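PDB 6BAR: Rod shape determining protein RodA from Thermus thermophilus, which probably polymerises lipid II into glycan strands as the SEDS-family peptidoglycan glycosyltransferase of cell-wall elongation. Local coordinates for residues P6-V16 / V349-Y357; H253-W261 / L327-G335. All coordinates share one frame; numbering follows the deposited sequence.

Contact 1: P6-V16 / V349-Y357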
loop_
_atom_site.group_PDB
_atom_site.type_symbol
_atom_site.label_atom_id
_atom_site.label_comp_id
_atom_site.label_asym_id
_atom_site.label_seq_id
_atom_site.Cartn_x
_atom_site.Cartn_y
_atom_site.Cartn_z
ATOM N N PRO A 6 21.971 5.855 -8.494
ATOM C CA PRO A 6 21.022 6.973 -8.591
ATOM C C PRO A 6 21.415 7.983 -9.672
ATOM O O PRO A 6 20.572 8.765 -10.122
ATOM C CB PRO A 6 21.084 7.610 -7.197
ATOM C CG PRO A 6 22.425 7.220 -6.660
ATOM C CD PRO A 6 22.703 5.853 -7.214
ATOM N N ASN A 7 22.685 7.943 -10.087
ATOM C CA ASN A 7 23.215 8.893 -11.060
ATOM C C ASN A 7 22.804 8.580 -12.496
ATOM O O ASN A 7 22.896 9.466 -13.354
ATOM C CB ASN A 7 24.747 8.931 -10.983
ATOM C CG ASN A 7 25.263 9.591 -9.713
ATOM O OD1 ASN A 7 25.423 10.810 -9.656
ATOM N ND2 ASN A 7 25.549 8.783 -8.697
ATOM N N TRP A 8 22.353 7.356 -12.783
ATOM C CA TRP A 8 22.184 6.908 -14.165
ATOM C C TRP A 8 20.751 6.979 -14.681
ATOM O O TRP A 8 20.556 7.202 -15.881
ATOM C CB TRP A 8 22.702 5.473 -14.326
ATOM C CG TRP A 8 22.491 4.920 -15.710
ATOM C CD1 TRP A 8 21.537 4.028 -16.095
ATOM C CD2 TRP A 8 23.238 5.239 -16.893
ATOM N NE1 TRP A 8 21.644 3.761 -17.440
ATOM C CE2 TRP A 8 22.682 4.492 -17.953
ATOM C CE3 TRP A 8 24.326 6.077 -17.158
ATOM C CZ2 TRP A 8 23.176 4.559 -19.256
ATOM C CZ3 TRP A 8 24.815 6.142 -18.454
ATOM C CH2 TRP A 8 24.241 5.388 -19.484
ATOM N N LEU A 9 19.749 6.788 -13.820
ATOM C CA LEU A 9 18.336 6.853 -14.208
ATOM C C LEU A 9 17.998 5.780 -15.257
ATOM O O LEU A 9 17.559 6.068 -16.375
ATOM C CB LEU A 9 17.958 8.263 -14.701
ATOM C CG LEU A 9 17.988 9.469 -13.738
ATOM C CD1 LEU A 9 19.392 10.043 -13.533
ATOM C CD2 LEU A 9 17.030 10.567 -14.195
ATOM N N ALA A 10 18.209 4.526 -14.865
ATOM C CA ALA A 10 17.745 3.347 -15.603
ATOM C C ALA A 10 16.470 2.788 -14.984
ATOM O O ALA A 10 16.401 1.614 -14.612
ATOM C CB ALA A 10 18.834 2.285 -15.648
ATOM N N TYR A 11 15.445 3.625 -14.850
ATOM C CA TYR A 11 14.185 3.196 -14.262
ATOM C C TYR A 11 13.230 2.711 -15.350
ATOM O O TYR A 11 13.485 2.851 -16.549
ATOM C CB TYR A 11 13.538 4.335 -13.466
ATOM C CG TYR A 11 14.367 4.846 -12.308
ATOM C CD1 TYR A 11 15.195 5.953 -12.461
ATOM C CD2 TYR A 11 14.311 4.235 -11.061
ATOM C CE1 TYR A 11 15.949 6.436 -11.408
ATOM C CE2 TYR A 11 15.064 4.710 -9.998
ATOM C CZ TYR A 11 15.882 5.813 -10.180
ATOM O OH TYR A 11 16.636 6.298 -9.136
ATOM N N ASP A 12 12.116 2.128 -14.918
ATOM C CA ASP A 12 11.010 1.836 -15.827
ATOM C C ASP A 12 10.093 3.048 -15.806
ATOM O O ASP A 12 9.256 3.190 -14.916
ATOM C CB ASP A 12 10.267 0.570 -15.420
ATOM C CG ASP A 12 9.072 0.295 -16.311
ATOM O OD1 ASP A 12 9.260 0.038 -17.519
ATOM O OD2 ASP A 12 7.934 0.351 -15.809
ATOM N N TRP A 13 10.251 3.930 -16.790
ATOM C CA TRP A 13 9.496 5.174 -16.775
ATOM C C TRP A 13 8.013 4.969 -17.068
ATOM O O TRP A 13 7.212 5.854 -16.749
ATOM C CB TRP A 13 10.114 6.166 -17.766
ATOM C CG TRP A 13 11.565 6.447 -17.483
ATOM C CD1 TRP A 13 12.644 5.788 -18.002
ATOM C CD2 TRP A 13 12.096 7.449 -16.601
ATOM N NE1 TRP A 13 13.812 6.320 -17.505
ATOM C CE2 TRP A 13 13.503 7.340 -16.643
ATOM C CE3 TRP A 13 11.520 8.426 -15.784
ATOM C CZ2 TRP A 13 14.341 8.174 -15.899
ATOM C CZ3 TRP A 13 12.353 9.252 -15.046
ATOM C CH2 TRP A 13 13.747 9.121 -15.110
ATOM N N GLY A 14 7.627 3.830 -17.647
ATOM C CA GLY A 14 6.211 3.552 -17.835
ATOM C C GLY A 14 5.444 3.519 -16.525
ATOM O O GLY A 14 4.362 4.105 -16.414
ATOM N N LEU A 15 5.995 2.841 -15.515
ATOM C CA LEU A 15 5.377 2.834 -14.192
ATOM C C LEU A 15 5.300 4.241 -13.615
ATOM O O LEU A 15 4.322 4.597 -12.943
ATOM C CB LEU A 15 6.160 1.913 -13.258
ATOM C CG LEU A 15 5.698 1.833 -11.804
ATOM C CD1 LEU A 15 4.277 1.296 -11.728
ATOM C CD2 LEU A 15 6.645 0.962 -10.997
ATOM N N VAL A 16 6.328 5.051 -13.869
ATOM C CA VAL A 16 6.312 6.443 -13.434
ATOM C C VAL A 16 5.125 7.178 -14.056
ATOM O O VAL A 16 4.387 7.898 -13.367
ATOM C CB VAL A 16 7.656 7.115 -13.772
ATOM C CG1 VAL A 16 7.693 8.530 -13.246
ATOM C CG2 VAL A 16 8.811 6.298 -13.203
ATOM N N VAL A 349 10.171 0.550 -4.575
ATOM C CA VAL A 349 10.077 -0.460 -5.622
ATOM C C VAL A 349 10.864 -0.017 -6.857
ATOM O O VAL A 349 11.522 -0.836 -7.515
ATOM C CB VAL A 349 8.597 -0.785 -5.932
ATOM C CG1 VAL A 349 7.949 0.254 -6.818
ATOM C CG2 VAL A 349 8.466 -2.153 -6.566
ATOM N N LEU A 350 10.879 1.288 -7.146
ATOM C CA LEU A 350 11.587 1.799 -8.316
ATOM C C LEU A 350 13.097 1.670 -8.156
ATOM O O LEU A 350 13.810 1.356 -9.122
ATOM C CB LEU A 350 11.198 3.260 -8.542
ATOM C CG LEU A 350 10.848 3.670 -9.964
ATOM C CD1 LEU A 350 9.696 2.831 -10.466
ATOM C CD2 LEU A 350 10.499 5.148 -10.006
ATOM N N LEU A 351 13.604 1.918 -6.944
ATOM C CA LEU A 351 15.035 1.764 -6.714
ATOM C C LEU A 351 15.439 0.296 -6.672
ATOM O O LEU A 351 16.558 -0.038 -7.077
ATOM C CB LEU A 351 15.471 2.480 -5.430
ATOM C CG LEU A 351 15.458 1.790 -4.065
ATOM C CD1 LEU A 351 16.735 0.996 -3.801
ATOM C CD2 LEU A 351 15.224 2.810 -2.952
ATOM N N VAL A 352 14.571 -0.602 -6.200
ATOM C CA VAL A 352 14.983 -2.000 -6.259
ATOM C C VAL A 352 14.908 -2.522 -7.687
ATOM O O VAL A 352 15.634 -3.462 -8.032
ATOM C CB VAL A 352 14.195 -2.926 -5.306
ATOM C CG1 VAL A 352 14.440 -2.538 -3.858
ATOM C CG2 VAL A 352 12.730 -2.931 -5.625
ATOM N N HIS A 353 14.072 -1.922 -8.542
ATOM C CA HIS A 353 14.116 -2.296 -9.955
ATOM C C HIS A 353 15.347 -1.735 -10.656
ATOM O O HIS A 353 15.907 -2.406 -11.530
ATOM C CB HIS A 353 12.853 -1.835 -10.691
ATOM C CG HIS A 353 12.821 -2.227 -12.139
ATOM N ND1 HIS A 353 12.990 -1.317 -13.163
ATOM C CD2 HIS A 353 12.644 -3.433 -12.733
ATOM C CE1 HIS A 353 12.917 -1.946 -14.324
ATOM N NE2 HIS A 353 12.707 -3.230 -14.090
ATOM N N ARG A 354 15.785 -0.522 -10.303
ATOM C CA ARG A 354 16.947 0.032 -10.988
ATOM C C ARG A 354 18.252 -0.651 -10.593
ATOM O O ARG A 354 19.209 -0.617 -11.374
ATOM C CB ARG A 354 17.067 1.533 -10.736
ATOM C CG ARG A 354 17.748 1.888 -9.434
ATOM C CD ARG A 354 18.314 3.297 -9.474
ATOM N NE ARG A 354 18.348 3.897 -8.145
ATOM C CZ ARG A 354 19.281 3.643 -7.237
ATOM N NH1 ARG A 354 20.269 2.799 -7.510
ATOM N NH2 ARG A 354 19.227 4.235 -6.053
ATOM N N ASP A 355 18.320 -1.271 -9.414
ATOM C CA ASP A 355 19.519 -1.971 -8.971
ATOM C C ASP A 355 19.424 -3.485 -9.175
ATOM O O ASP A 355 20.142 -4.239 -8.511
ATOM C CB ASP A 355 19.809 -1.649 -7.497
ATOM C CG ASP A 355 20.411 -0.253 -7.293
ATOM O OD1 ASP A 355 21.071 0.270 -8.217
ATOM O OD2 ASP A 355 20.239 0.318 -6.191
ATOM N N ARG A 356 18.571 -3.943 -10.100
ATOM C CA ARG A 356 18.281 -5.374 -10.202
ATOM C C ARG A 356 19.467 -6.172 -10.730
ATOM O O ARG A 356 19.603 -7.358 -10.406
ATOM C CB ARG A 356 17.049 -5.608 -11.084
ATOM C CG ARG A 356 17.208 -5.207 -12.544
ATOM C CD ARG A 356 15.870 -5.237 -13.285
ATOM N NE ARG A 356 16.002 -4.837 -14.685
ATOM C CZ ARG A 356 16.171 -3.581 -15.092
ATOM N NH1 ARG A 356 16.234 -2.594 -14.209
ATOM N NH2 ARG A 356 16.287 -3.310 -16.385
ATOM N N TYR A 357 20.326 -5.550 -11.535
ATOM C CA TYR A 357 21.518 -6.194 -12.087
ATOM C C TYR A 357 22.755 -5.627 -11.393
ATOM O O TYR A 357 23.588 -4.957 -12.003
ATOM C CB TYR A 357 21.590 -5.985 -13.625
ATOM C CG TYR A 357 20.462 -6.611 -14.428
ATOM C CD1 TYR A 357 19.972 -7.872 -14.109
ATOM C CD2 TYR A 357 19.889 -5.933 -15.513
ATOM C CE1 TYR A 357 18.943 -8.446 -14.842
ATOM C CE2 TYR A 357 18.853 -6.502 -16.256
ATOM C CZ TYR A 357 18.387 -7.761 -15.910
ATOM O OH TYR A 357 17.362 -8.350 -16.623
#
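Y11 and R354 run side by side and point the same way, the aliphatic part of the arginine lying along the tyrosine to its hydroxyl. R354 CD comes within 3.6 Å of Y11 CZ, and from there R354 NE reaches Y11 OH at 3.1 Å, a weak hydrogen bond bent to 131°. Ring and guanidinium planes stand nearly perpendicular, 87° apart, and one guanidinium face is covered by the backbone N of P6. A long chain with an apolar stem and a charged end suits this place, since the stem runs alongside the tyrosine, CB and CG near CE2 and CD near CZ, while the guanidinium reaches the hydroxyl and a carboxylate. R354 CG sits between its own backbone N and carbonyl carbon (chi1 83°), which carries the stem past the tyrosine. A methionine here would probably leave D355 without its charge mate and Y11 OH without this donor. The ring also meets L350, whose CG lies 3.7 Å from Y11 CD2. L350 and L15 slide past each other in opposite directions, L350 CD1 lying 3.6 Å from L15 CD2; V16 lies across L350 at about a right angle, its CG2 3.8 Å from L350 CD2. A leucine suits position 350 because its two methyls meet different neighbours. D12 CB rests near the H353 ring, 3.8 Å from H353 CE1.

In the second shell, D355 OD1 holds R354 NH1 in a salt bridge of 2.7 Å, while Q58 shares a hydrogen bond with Y11 OH. D12 is the N-cap of helix 13-30, its OD2 accepting from L15 N; its other carboxylate oxygen pairs with R283. The contact thus joins the start of helix 13-30 to the end of helix 336-354, with L15 and H353 touching L287 of helix 266-288 and V349 packing on L300 of helix 294-319.

Contact 2: H253-W261 / L327-G335; sequences HTDFVFSVW and LTLPLFSYG
V257 packs on F332 and Y334, where a turn leading into helix 258-264 meets the irregular loop between helices 294-319 and 336-354 of this helical SEDS membrane fold. The type I beta turn from H253 to F256 precedes that helix.

No hydrogen bond links the two segments, and apolar packing does most of the work. The beta-branched V257 serves both neighbours with separate methyls: CG2 lies 3.7 Å from Y334 CB, while CG1 faces the carbonyl oxygen of F332. V257 CG2 also sits over the centre of one face of the F256 ring, whose CZ approaches Y334 CB. Further along, F258 CD1 meets L329 CD2 at 4.1 Å, and the CG2 methyls of T254 and T328 touch, 4.1 Å apart.

Polar bonds shape each segment from within. L329 O accepts from both F332 N and S333 N, holding the loop in a tight bend, and D255 O takes both the N and OG of S259. Outside the pair, N29 of helix 13-30 donates to V257 O.

The aromatic pair is T-shaped. W261, its CG anti to the backbone N (chi1 166°), offers the face of its five-membered ring to the edge of F332, planes 80° apart, with F332 CZ 4.0 Å from W261 CG.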
loop_
_atom_site.group_PDB
_atom_site.type_symbol
_atom_site.label_atom_id
_atom_site.label_comp_id
_atom_site.label_asym_id
_atom_site.label_seq_id
_atom_site.Cartn_x
_atom_site.Cartn_y
_atom_site.Cartn_z
ATOM N N HIS A 253 -18.278 10.769 3.883
ATOM C CA HIS A 253 -17.763 9.418 4.084
ATOM C C HIS A 253 -16.365 9.273 3.478
ATOM O O HIS A 253 -15.859 10.160 2.791
ATOM C CB HIS A 253 -18.715 8.387 3.475
ATOM N N THR A 254 -15.731 8.124 3.750
ATOM C CA THR A 254 -14.387 7.890 3.222
ATOM C C THR A 254 -14.391 7.837 1.699
ATOM O O THR A 254 -13.403 8.225 1.061
ATOM C CB THR A 254 -13.795 6.595 3.791
ATOM O OG1 THR A 254 -14.013 6.535 5.205
ATOM C CG2 THR A 254 -12.291 6.534 3.528
ATOM N N ASP A 255 -15.495 7.372 1.100
ATOM C CA ASP A 255 -15.637 7.262 -0.347
ATOM C C ASP A 255 -16.186 8.537 -0.990
ATOM O O ASP A 255 -16.764 8.468 -2.085
ATOM C CB ASP A 255 -16.515 6.055 -0.705
ATOM C CG ASP A 255 -17.868 6.052 0.019
ATOM O OD1 ASP A 255 -18.722 6.921 -0.271
ATOM O OD2 ASP A 255 -18.090 5.159 0.867
ATOM N N PHE A 256 -16.003 9.703 -0.355
ATOM C CA PHE A 256 -16.524 10.953 -0.904
ATOM C C PHE A 256 -15.703 11.469 -2.077
ATOM O O PHE A 256 -16.059 12.502 -2.654
ATOM C CB PHE A 256 -16.631 12.028 0.195
ATOM C CG PHE A 256 -15.339 12.764 0.506
ATOM C CD1 PHE A 256 -14.325 12.162 1.235
ATOM C CD2 PHE A 256 -15.173 14.090 0.123
ATOM C CE1 PHE A 256 -13.159 12.852 1.542
ATOM C CE2 PHE A 256 -14.008 14.783 0.426
ATOM C CZ PHE A 256 -13.003 14.164 1.136
ATOM N N VAL A 257 -14.638 10.761 -2.453
ATOM C CA VAL A 257 -13.818 11.102 -3.609
ATOM C C VAL A 257 -14.173 10.160 -4.753
ATOM O O VAL A 257 -14.077 10.527 -5.929
ATOM C CB VAL A 257 -12.320 11.029 -3.258
ATOM C CG1 VAL A 257 -11.468 11.594 -4.390
ATOM C CG2 VAL A 257 -12.052 11.761 -1.954
ATOM N N PHE A 258 -14.598 8.944 -4.415
ATOM C CA PHE A 258 -14.905 7.954 -5.439
ATOM C C PHE A 258 -16.392 7.891 -5.772
ATOM O O PHE A 258 -16.754 7.624 -6.925
ATOM C CB PHE A 258 -14.408 6.577 -5.004
ATOM C CG PHE A 258 -14.704 5.494 -5.997
ATOM C CD1 PHE A 258 -13.896 5.314 -7.109
ATOM C CD2 PHE A 258 -15.794 4.661 -5.824
ATOM C CE1 PHE A 258 -14.172 4.322 -8.025
ATOM C CE2 PHE A 258 -16.074 3.670 -6.734
ATOM C CZ PHE A 258 -15.263 3.498 -7.836
ATOM N N SER A 259 -17.266 8.118 -4.786
ATOM C CA SER A 259 -18.698 8.131 -5.059
ATOM C C SER A 259 -19.081 9.283 -5.979
ATOM O O SER A 259 -20.069 9.175 -6.717
ATOM C CB SER A 259 -19.487 8.213 -3.742
ATOM O OG SER A 259 -19.245 9.435 -3.063
ATOM N N VAL A 260 -18.311 10.371 -5.959
ATOM C CA VAL A 260 -18.548 11.509 -6.839
ATOM C C VAL A 260 -17.945 11.274 -8.222
ATOM O O VAL A 260 -18.532 11.662 -9.234
ATOM C CB VAL A 260 -17.990 12.789 -6.183
ATOM C CG1 VAL A 260 -18.328 14.013 -7.021
ATOM C CG2 VAL A 260 -18.528 12.939 -4.762
ATOM N N TRP A 261 -16.774 10.627 -8.291
ATOM C CA TRP A 261 -16.169 10.313 -9.585
ATOM C C TRP A 261 -17.008 9.302 -10.357
ATOM O O TRP A 261 -17.174 9.428 -11.576
ATOM C CB TRP A 261 -14.745 9.785 -9.395
ATOM C CG TRP A 261 -14.150 9.124 -10.633
ATOM C CD1 TRP A 261 -14.247 7.803 -10.996
ATOM C CD2 TRP A 261 -13.366 9.757 -11.655
ATOM N NE1 TRP A 261 -13.579 7.583 -12.180
ATOM C CE2 TRP A 261 -13.028 8.764 -12.603
ATOM C CE3 TRP A 261 -12.916 11.067 -11.859
ATOM C CZ2 TRP A 261 -12.266 9.042 -13.736
ATOM C CZ3 TRP A 261 -12.157 11.340 -12.988
ATOM C CH2 TRP A 261 -11.841 10.331 -13.911
ATOM N N LEU A 327 -9.535 2.041 4.442
ATOM C CA LEU A 327 -8.618 1.885 3.314
ATOM C C LEU A 327 -9.033 2.803 2.172
ATOM O O LEU A 327 -10.122 2.651 1.607
ATOM C CB LEU A 327 -8.592 0.434 2.830
ATOM C CG LEU A 327 -8.212 -0.667 3.820
ATOM C CD1 LEU A 327 -8.281 -2.045 3.162
ATOM C CD2 LEU A 327 -6.834 -0.407 4.407
ATOM N N THR A 328 -8.166 3.741 1.820
ATOM C CA THR A 328 -8.452 4.631 0.710
ATOM C C THR A 328 -8.022 3.993 -0.605
ATOM O O THR A 328 -7.320 2.979 -0.644
ATOM C CB THR A 328 -7.758 5.977 0.906
ATOM O OG1 THR A 328 -6.389 5.762 1.262
ATOM C CG2 THR A 328 -8.448 6.762 2.008
ATOM N N LEU A 329 -8.486 4.589 -1.690
ATOM C CA LEU A 329 -8.008 4.221 -3.006
ATOM C C LEU A 329 -6.614 4.807 -3.188
ATOM O O LEU A 329 -6.465 6.033 -3.166
ATOM C CB LEU A 329 -8.954 4.741 -4.073
ATOM C CG LEU A 329 -8.928 3.991 -5.394
ATOM C CD1 LEU A 329 -9.199 2.520 -5.146
ATOM C CD2 LEU A 329 -9.975 4.581 -6.306
ATOM N N PRO A 330 -5.579 3.984 -3.349
ATOM C CA PRO A 330 -4.205 4.509 -3.334
ATOM C C PRO A 330 -3.934 5.481 -4.478
ATOM O O PRO A 330 -4.317 5.242 -5.626
ATOM C CB PRO A 330 -3.343 3.243 -3.446
ATOM C CG PRO A 330 -4.274 2.164 -3.944
ATOM C CD PRO A 330 -5.618 2.514 -3.401
ATOM N N LEU A 331 -3.269 6.596 -4.136
ATOM C CA LEU A 331 -2.880 7.667 -5.056
ATOM C C LEU A 331 -4.069 8.498 -5.531
ATOM O O LEU A 331 -3.884 9.570 -6.119
ATOM C CB LEU A 331 -2.133 7.109 -6.280
ATOM C CG LEU A 331 -0.804 6.371 -6.093
ATOM C CD1 LEU A 331 -0.408 5.672 -7.382
ATOM C CD2 LEU A 331 0.280 7.337 -5.649
ATOM N N PHE A 332 -5.292 8.028 -5.276
ATOM C CA PHE A 332 -6.503 8.646 -5.807
ATOM C C PHE A 332 -7.386 9.265 -4.734
ATOM O O PHE A 332 -7.805 10.420 -4.866
ATOM C CB PHE A 332 -7.313 7.611 -6.601
ATOM C CG PHE A 332 -8.488 8.196 -7.334
ATOM C CD1 PHE A 332 -8.304 8.851 -8.541
ATOM C CD2 PHE A 332 -9.776 8.089 -6.820
ATOM C CE1 PHE A 332 -9.377 9.394 -9.220
ATOM C CE2 PHE A 332 -10.857 8.626 -7.496
ATOM C CZ PHE A 332 -10.658 9.281 -8.698
ATOM N N SER A 333 -7.703 8.523 -3.679
ATOM C CA SER A 333 -8.591 9.047 -2.654
ATOM C C SER A 333 -7.873 10.088 -1.799
ATOM O O SER A 333 -6.641 10.186 -1.790
ATOM C CB SER A 333 -9.122 7.914 -1.773
ATOM O OG SER A 333 -10.062 8.401 -0.829
ATOM N N TYR A 334 -8.669 10.872 -1.073
ATOM C CA TYR A 334 -8.132 11.944 -0.243
ATOM C C TYR A 334 -7.426 11.380 0.984
ATOM O O TYR A 334 -7.896 10.422 1.605
ATOM C CB TYR A 334 -9.249 12.896 0.194
ATOM C CG TYR A 334 -8.787 13.913 1.208
ATOM C CD1 TYR A 334 -8.077 15.040 0.812
ATOM C CD2 TYR A 334 -9.036 13.736 2.561
ATOM C CE1 TYR A 334 -7.637 15.970 1.734
ATOM C CE2 TYR A 334 -8.599 14.657 3.490
ATOM C CZ TYR A 334 -7.901 15.773 3.070
ATOM O OH TYR A 334 -7.467 16.696 3.992
ATOM N N GLY A 335 -6.296 11.992 1.341
ATOM C CA GLY A 335 -5.486 11.515 2.447
ATOM C C GLY A 335 -4.003 11.746 2.245
ATOM O O GLY A 335 -3.379 11.120 1.381
#

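Overall arrangement
Both contacts are partly buried, yet contact 1 lies farther out, its centre about 19 Å from the centre of the chain against about 14 Å for contact 2. Their centres are about 29 Å apart and they do not touch. They share helix 336-354: the loop 327-335 leads into its start, whereas residues 349-357 take in its end. Helix 13-30 supplies part of contact 1 and borders contact 2, while helices 266-288 and 294-319 flank both. At the chain termini, contact 1 combines a small aliphatic group of leucines and valines with a tyrosine-arginine pair and salt bridges, whereas contact 2 relies on aromatic and aliphatic packing, its hydrogen bonds kept within each segment or made to neighbouring helices.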